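Local coordinates for protein PA-I Galactophilic Lectin (Enterobacter cloacae, PDB 6YGQ) that binds calcium and, as a domain of the PA-IL-like galactophilic lectin family, probably recognises galactose-type sugars through that metal, at residues K29-A35 / Y125-E131; E48-A54 / S133-E139. All coordinates share one frame; numbering follows the deposited sequence.

Contact 1 (K29-A35 / Y125-E131). With CA (calcium ion), chain E.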
loop_
_atom_site.group_PDB
_atom_site.type_symbol
_atom_site.label_atom_id
_atom_site.label_comp_id
_atom_site.label_asym_id
_atom_site.label_seq_id
_atom_site.Cartn_x
_atom_site.Cartn_y
_atom_site.Cartn_z
ATOM N N LYS A 29 11.596 -9.350 1.476
ATOM C CA LYS A 29 10.384 -9.976 0.976
ATOM C C LYS A 29 9.682 -10.766 2.073
ATOM O O LYS A 29 10.309 -11.234 3.028
ATOM C CB LYS A 29 10.690 -10.924 -0.196
ATOM C CG LYS A 29 11.550 -10.322 -1.298
ATOM C CD LYS A 29 10.824 -9.186 -2.005
ATOM C CE LYS A 29 11.313 -9.006 -3.436
ATOM N NZ LYS A 29 12.790 -8.846 -3.504
ATOM N N VAL A 30 8.370 -10.918 1.908
ATOM C CA VAL A 30 7.535 -11.757 2.762
ATOM C C VAL A 30 6.829 -12.761 1.858
ATOM O O VAL A 30 6.021 -12.376 1.004
ATOM C CB VAL A 30 6.525 -10.925 3.571
ATOM C CG1 VAL A 30 5.577 -11.831 4.346
ATOM C CG2 VAL A 30 7.253 -9.977 4.522
ATOM N N ASP A 31 7.152 -14.042 2.040
ATOM C CA ASP A 31 6.623 -15.131 1.225
ATOM C C ASP A 31 5.241 -15.531 1.726
ATOM O O ASP A 31 5.057 -15.807 2.915
ATOM C CB ASP A 31 7.599 -16.312 1.290
ATOM C CG ASP A 31 7.198 -17.496 0.412
ATOM O OD1 ASP A 31 6.072 -17.551 -0.118
ATOM O OD2 ASP A 31 8.043 -18.404 0.269
ATOM N N ALA A 32 4.266 -15.557 0.815
ATOM C CA ALA A 32 2.899 -15.887 1.199
ATOM C C ALA A 32 2.754 -17.327 1.675
ATOM O O ALA A 32 1.770 -17.645 2.352
ATOM C CB ALA A 32 1.953 -15.636 0.025
ATOM N N LYS A 33 3.706 -18.198 1.345
ATOM C CA LYS A 33 3.635 -19.607 1.704
ATOM C C LYS A 33 4.328 -19.928 3.023
ATOM O O LYS A 33 4.298 -21.087 3.454
ATOM C CB LYS A 33 4.253 -20.460 0.586
ATOM C CG LYS A 33 3.250 -20.964 -0.443
ATOM C CD LYS A 33 3.729 -20.763 -1.877
ATOM C CE LYS A 33 5.115 -21.330 -2.111
ATOM N NZ LYS A 33 5.321 -21.686 -3.542
ATOM N N ASN A 34 4.940 -18.940 3.678
ATOM C CA ASN A 34 5.781 -19.176 4.852
ATOM C C ASN A 34 5.003 -18.827 6.116
ATOM O O ASN A 34 4.858 -17.656 6.469
ATOM C CB ASN A 34 7.068 -18.362 4.765
ATOM C CG ASN A 34 8.051 -18.717 5.863
ATOM O OD1 ASN A 34 7.712 -19.435 6.801
ATOM N ND2 ASN A 34 9.277 -18.219 5.749
ATOM N N ALA A 35 4.536 -19.859 6.826
ATOM C CA ALA A 35 3.749 -19.628 8.032
ATOM C C ALA A 35 4.556 -18.916 9.111
ATOM O O ALA A 35 3.981 -18.223 9.958
ATOM C CB ALA A 35 3.209 -20.953 8.574
ATOM N N TYR A 125 -1.239 -22.663 4.330
ATOM C CA TYR A 125 -0.318 -21.761 3.660
ATOM C C TYR A 125 0.202 -22.301 2.335
ATOM O O TYR A 125 0.604 -21.508 1.477
ATOM C CB TYR A 125 0.884 -21.462 4.564
ATOM C CG TYR A 125 0.676 -20.312 5.518
ATOM C CD1 TYR A 125 0.039 -20.506 6.733
ATOM C CD2 TYR A 125 1.119 -19.034 5.207
ATOM C CE1 TYR A 125 -0.156 -19.461 7.611
ATOM C CE2 TYR A 125 0.928 -17.979 6.079
ATOM C CZ TYR A 125 0.290 -18.201 7.282
ATOM O OH TYR A 125 0.094 -17.166 8.164
ATOM N N LYS A 126 0.215 -23.613 2.144
ATOM C CA LYS A 126 1.012 -24.199 1.076
ATOM C C LYS A 126 0.300 -24.245 -0.273
ATOM O O LYS A 126 0.882 -24.747 -1.240
ATOM C CB LYS A 126 1.474 -25.599 1.490
ATOM C CG LYS A 126 2.448 -25.585 2.678
ATOM C CD LYS A 126 3.552 -24.540 2.494
ATOM C CE LYS A 126 4.631 -24.637 3.560
ATOM N NZ LYS A 126 5.772 -23.725 3.255
ATOM N N ASP A 127 -0.920 -23.719 -0.377
ATOM C CA ASP A 127 -1.520 -23.432 -1.674
ATOM C C ASP A 127 -1.456 -21.947 -2.011
ATOM O O ASP A 127 -2.121 -21.503 -2.954
ATOM C CB ASP A 127 -2.968 -23.925 -1.723
ATOM C CG ASP A 127 -3.861 -23.239 -0.711
ATOM O OD1 ASP A 127 -3.373 -22.353 0.024
ATOM O OD2 ASP A 127 -5.057 -23.595 -0.653
ATOM N N ASN A 128 -0.674 -21.171 -1.265
ATOM C CA ASN A 128 -0.544 -19.750 -1.531
ATOM C C ASN A 128 0.499 -19.516 -2.622
ATOM O O ASN A 128 1.113 -20.449 -3.147
ATOM C CB ASN A 128 -0.184 -19.000 -0.251
ATOM C CG ASN A 128 -1.261 -19.114 0.807
ATOM O OD1 ASN A 128 -2.344 -19.636 0.548
ATOM N ND2 ASN A 128 -0.969 -18.626 2.006
ATOM N N ALA A 129 0.692 -18.250 -2.975
ATOM C CA ALA A 129 1.647 -17.889 -4.012
ATOM C C ALA A 129 1.963 -16.407 -3.891
ATOM O O ALA A 129 1.157 -15.628 -3.377
ATOM C CB ALA A 129 1.105 -18.206 -5.411
ATOM N N GLY A 130 3.146 -16.033 -4.367
ATOM C CA GLY A 130 3.535 -14.641 -4.405
ATOM C C GLY A 130 4.215 -14.178 -3.134
ATOM O O GLY A 130 4.387 -14.916 -2.160
ATOM N N GLU A 131 4.603 -12.906 -3.152
ATOM C CA GLU A 131 5.372 -12.324 -2.066
ATOM C C GLU A 131 5.089 -10.832 -1.996
ATOM O O GLU A 131 4.737 -10.205 -3.000
ATOM C CB GLU A 131 6.879 -12.557 -2.260
ATOM C CG GLU A 131 7.449 -11.760 -3.426
ATOM C CD GLU A 131 8.878 -12.125 -3.785
ATOM O OE1 GLU A 131 9.421 -13.104 -3.230
ATOM O OE2 GLU A 131 9.459 -11.417 -4.635
HETATM CA CA CA E . -4.144 -20.718 1.642
HETATM O O HOH W 1 4.949 -17.699 -2.309
HETATM O O HOH W 2 3.018 -20.899 -5.046
HETATM O O HOH W 3 5.342 -22.589 6.397
HETATM O O HOH W 4 1.423 -17.872 10.529
HETATM O O HOH W 5 -6.076 -22.310 1.225
HETATM O O HOH W 6 -6.142 -20.052 2.943
#

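Contact 2 (E48-A54 / S133-E139)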
loop_
_atom_site.group_PDB
_atom_site.type_symbol
_atom_site.label_atom_id
_atom_site.label_comp_id
_atom_site.label_asym_id
_atom_site.label_seq_id
_atom_site.Cartn_x
_atom_site.Cartn_y
_atom_site.Cartn_z
ATOM N N GLU A 48 10.889 2.958 20.416
ATOM C CA GLU A 48 11.408 3.347 19.113
ATOM C C GLU A 48 10.249 3.551 18.142
ATOM O O GLU A 48 9.182 2.947 18.280
ATOM C CB GLU A 48 12.376 2.284 18.587
ATOM C CG GLU A 48 13.649 2.149 19.423
ATOM C CD GLU A 48 14.575 1.043 18.940
ATOM O OE1 GLU A 48 14.125 0.168 18.172
ATOM O OE2 GLU A 48 15.760 1.047 19.336
ATOM N N ILE A 49 10.456 4.427 17.163
ATOM C CA ILE A 49 9.446 4.737 16.156
ATOM C C ILE A 49 9.953 4.233 14.812
ATOM O O ILE A 49 11.050 4.603 14.377
ATOM C CB ILE A 49 9.138 6.241 16.097
ATOM C CG1 ILE A 49 8.717 6.755 17.474
ATOM C CG2 ILE A 49 8.043 6.515 15.072
ATOM C CD1 ILE A 49 8.498 8.255 17.530
ATOM N N ILE A 50 9.152 3.396 14.151
ATOM C CA ILE A 50 9.511 2.843 12.856
ATOM C C ILE A 50 8.339 2.998 11.898
ATOM O O ILE A 50 7.187 3.164 12.303
ATOM C CB ILE A 50 9.938 1.359 12.943
ATOM C CG1 ILE A 50 8.791 0.479 13.442
ATOM C CG2 ILE A 50 11.153 1.210 13.849
ATOM C CD1 ILE A 50 9.038 -1.006 13.244
ATOM N N THR A 51 8.655 2.937 10.608
ATOM C CA THR A 51 7.657 2.973 9.550
ATOM C C THR A 51 7.849 1.756 8.661
ATOM O O THR A 51 8.971 1.465 8.235
ATOM C CB THR A 51 7.762 4.263 8.732
ATOM O OG1 THR A 51 7.293 5.366 9.520
ATOM C CG2 THR A 51 6.939 4.154 7.456
ATOM N N ILE A 52 6.758 1.048 8.388
ATOM C CA ILE A 52 6.769 -0.127 7.527
ATOM C C ILE A 52 5.914 0.180 6.304
ATOM O O ILE A 52 4.796 0.691 6.437
ATOM C CB ILE A 52 6.251 -1.379 8.260
ATOM C CG1 ILE A 52 7.011 -1.586 9.574
ATOM C CG2 ILE A 52 6.391 -2.606 7.369
ATOM C CD1 ILE A 52 6.262 -2.434 10.586
ATOM N N LEU A 53 6.446 -0.125 5.119
ATOM C CA LEU A 53 5.762 0.103 3.852
ATOM C C LEU A 53 5.804 -1.169 3.020
ATOM O O LEU A 53 6.829 -1.855 2.983
ATOM C CB LEU A 53 6.410 1.244 3.068
ATOM C CG LEU A 53 6.627 2.547 3.835
ATOM C CD1 LEU A 53 7.501 3.490 3.022
ATOM C CD2 LEU A 53 5.291 3.187 4.167
ATOM N N ALA A 54 4.705 -1.469 2.325
ATOM C CA ALA A 54 4.621 -2.737 1.616
ATOM C C ALA A 54 3.815 -2.610 0.331
ATOM O O ALA A 54 2.990 -1.709 0.169
ATOM C CB ALA A 54 4.003 -3.825 2.507
ATOM N N SER A 133 6.839 -7.110 -1.059
ATOM C CA SER A 133 8.054 -6.342 -0.831
ATOM C C SER A 133 7.793 -5.358 0.301
ATOM O O SER A 133 6.828 -4.589 0.247
ATOM C CB SER A 133 8.467 -5.593 -2.096
ATOM O OG SER A 133 8.850 -6.496 -3.115
ATOM N N VAL A 134 8.647 -5.381 1.323
ATOM C CA VAL A 134 8.443 -4.591 2.530
ATOM C C VAL A 134 9.712 -3.817 2.857
ATOM O O VAL A 134 10.819 -4.363 2.794
ATOM C CB VAL A 134 8.037 -5.477 3.728
ATOM C CG1 VAL A 134 7.665 -4.611 4.921
ATOM C CG2 VAL A 134 6.892 -6.408 3.352
ATOM N N GLU A 135 9.544 -2.544 3.211
ATOM C CA GLU A 135 10.623 -1.688 3.681
ATOM C C GLU A 135 10.333 -1.253 5.113
ATOM O O GLU A 135 9.175 -1.047 5.488
ATOM C CB GLU A 135 10.787 -0.450 2.785
ATOM C CG GLU A 135 10.996 -0.755 1.307
ATOM C CD GLU A 135 10.618 0.412 0.403
ATOM O OE1 GLU A 135 10.478 1.548 0.909
ATOM O OE2 GLU A 135 10.463 0.193 -0.817
ATOM N N VAL A 136 11.391 -1.113 5.913
ATOM C CA VAL A 136 11.280 -0.676 7.301
ATOM C C VAL A 136 12.239 0.486 7.522
ATOM O O VAL A 136 13.428 0.386 7.193
ATOM C CB VAL A 136 11.585 -1.814 8.294
ATOM C CG1 VAL A 136 11.354 -1.346 9.728
ATOM C CG2 VAL A 136 10.736 -3.034 7.984
ATOM N N TYR A 137 11.728 1.575 8.095
ATOM C CA TYR A 137 12.493 2.791 8.326
ATOM C C TYR A 137 12.484 3.147 9.806
ATOM O O TYR A 137 11.481 2.945 10.497
ATOM C CB TYR A 137 11.918 3.966 7.520
ATOM C CG TYR A 137 11.963 3.759 6.028
ATOM C CD1 TYR A 137 10.929 3.112 5.363
ATOM C CD2 TYR A 137 13.043 4.206 5.282
ATOM C CE1 TYR A 137 10.973 2.918 3.998
ATOM C CE2 TYR A 137 13.095 4.015 3.921
ATOM C CZ TYR A 137 12.058 3.374 3.283
ATOM O OH TYR A 137 12.117 3.187 1.922
ATOM N N ARG A 138 13.604 3.683 10.282
ATOM C CA ARG A 138 13.702 4.221 11.632
ATOM C C ARG A 138 13.331 5.699 11.602
ATOM O O ARG A 138 13.840 6.454 10.766
ATOM C CB ARG A 138 15.116 4.034 12.184
ATOM C CG ARG A 138 15.280 4.406 13.651
ATOM C CD ARG A 138 15.138 3.192 14.565
ATOM N NE ARG A 138 16.136 2.161 14.289
ATOM C CZ ARG A 138 16.258 1.027 14.975
ATOM N NH1 ARG A 138 15.445 0.767 15.990
ATOM N NH2 ARG A 138 17.197 0.150 14.645
ATOM N N GLU A 139 12.442 6.108 12.504
ATOM C CA GLU A 139 11.968 7.481 12.559
ATOM C C GLU A 139 12.475 8.172 13.820
ATOM O O GLU A 139 12.780 7.534 14.832
ATOM C CB GLU A 139 10.436 7.548 12.525
ATOM C CG GLU A 139 9.794 6.822 11.359
ATOM C CD GLU A 139 9.866 7.602 10.059
ATOM O OE1 GLU A 139 10.669 8.554 9.968
ATOM O OE2 GLU A 139 9.116 7.255 9.124
HETATM O O HOH W 7 12.962 5.944 16.969
#

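Contact 1 (K29-A35 / Y125-E131)
Ala35 sits over one face of the Tyr125 ring, its CA 3.7 Å from the ring centroid and 6° off the normal, a CH-pi contact that CB extends toward CD1. The same ring turns its edge to the carbonyl of Ala32. That oxygen also receives the side-chain amide of Asn128: ND2 lies 2.9 Å from Ala32 O on a nearly straight bond (171°), with the oxygen in the amide plane but the nitrogen standing above the plane of the carbonyl. With chi2 near zero (-8°), the Asn128 amide turns ND2 to the 29-35 turn and OD1 to the calcium ion, OD1 2.4 Å from the metal. Lys126 starts out from the far side of its own turn, and a bend at chi2 brings NZ back to 3.0 Å from Lys33 O. Lys33 in turn packs CG and CD against the carbonyl oxygens of Tyr125 and Asn128. Upstream, Asp31 OD1 accepts from Lys33 N in an Asx turn, while Ala32 N bonds to Gly130 O at 3.0 Å and closes the strand pair. At the outer end Lys29 and Glu131 pass aslant, carbon chain against carboxylate; Lys29 NZ is 4.4 Å from Glu131 OE2, too far for a salt bridge. Two type I turns, Asp31-Asn34 and Tyr125-Asn128, thus pack together beside the metal. Asp127 OD1 binds the calcium ion too, with Asn60, Asp120, Gln124 and two waters completing the site, and Tyr125 OH bonds to Phe118 O. Asn128 is shared between metal and turn: the ND2 bond and the OD1-calcium bond together hold the amide's rotation, and the metal's charge would probably polarise the amide and strengthen that N-H as a donor.

Contact 2 (E48-A54 / S133-E139)
Antiparallel pairing of strands 49-59 and 129-139 within the larger beta sheet of this lectin domain forms the contact. Thr51 with Tyr137 and Leu53 with Glu135 are hydrogen-bonded pairs, each closed by two N-H...O bonds, such as Tyr137 N to Thr51 O at 2.8 Å. Ile52-Val136, a non-hydrogen-bonded pair, lies between them, and Ile50-Arg138 and Ala54-Val134 flank them. The face with Ile50, Ile52, Val134 and Val136 is largely aliphatic; Ile52 CG2 and Val134 CG1 press together at 3.4 Å, tighter than usual. Opposite, Leu53 CD1 reaches Tyr137 CE1 at 3.7 Å, the two side chains crossing at about a right angle, while Tyr137 OH donates to Glu135 OE1 (2.5 Å). This face meets Tyr104 of the second subunit, whose ring packs against Tyr137; Arg105 of that subunit forms a salt bridge with Glu139 OE1. At the strand end Glu48 OE1 meets the guanidinium edge of Arg138 at NH1 (2.6 Å), the carboxylate plane turned 86° from it. Glu139, bent at chi2 (-78°), folds back along its strand, and its OE2 accepts a hydrogen bond from Thr51 OG1 at 2.7 Å through its anti lone pair.

Overall arrangement
From the N terminus, the chain runs out along strand 24-31 and turns at 29-35, the first half of contact 1. After strand 38-44, which belongs to the four-stranded sheet, it enters strand 49-59 and supplies the first half of contact 2. A long excursion through both sheets follows before 125-131 returns to close contact 1, and the chain then continues straight into 133-139 to close contact 2. The two closures therefore cross. Strand 129-139 serves both, flanked by 24-31 and 49-59 in one sheet: contact 1 lies at its calcium end, contact 2 along the length running toward the C terminus. The contacts meet where Val30 CG2 packs on Val134 CG2.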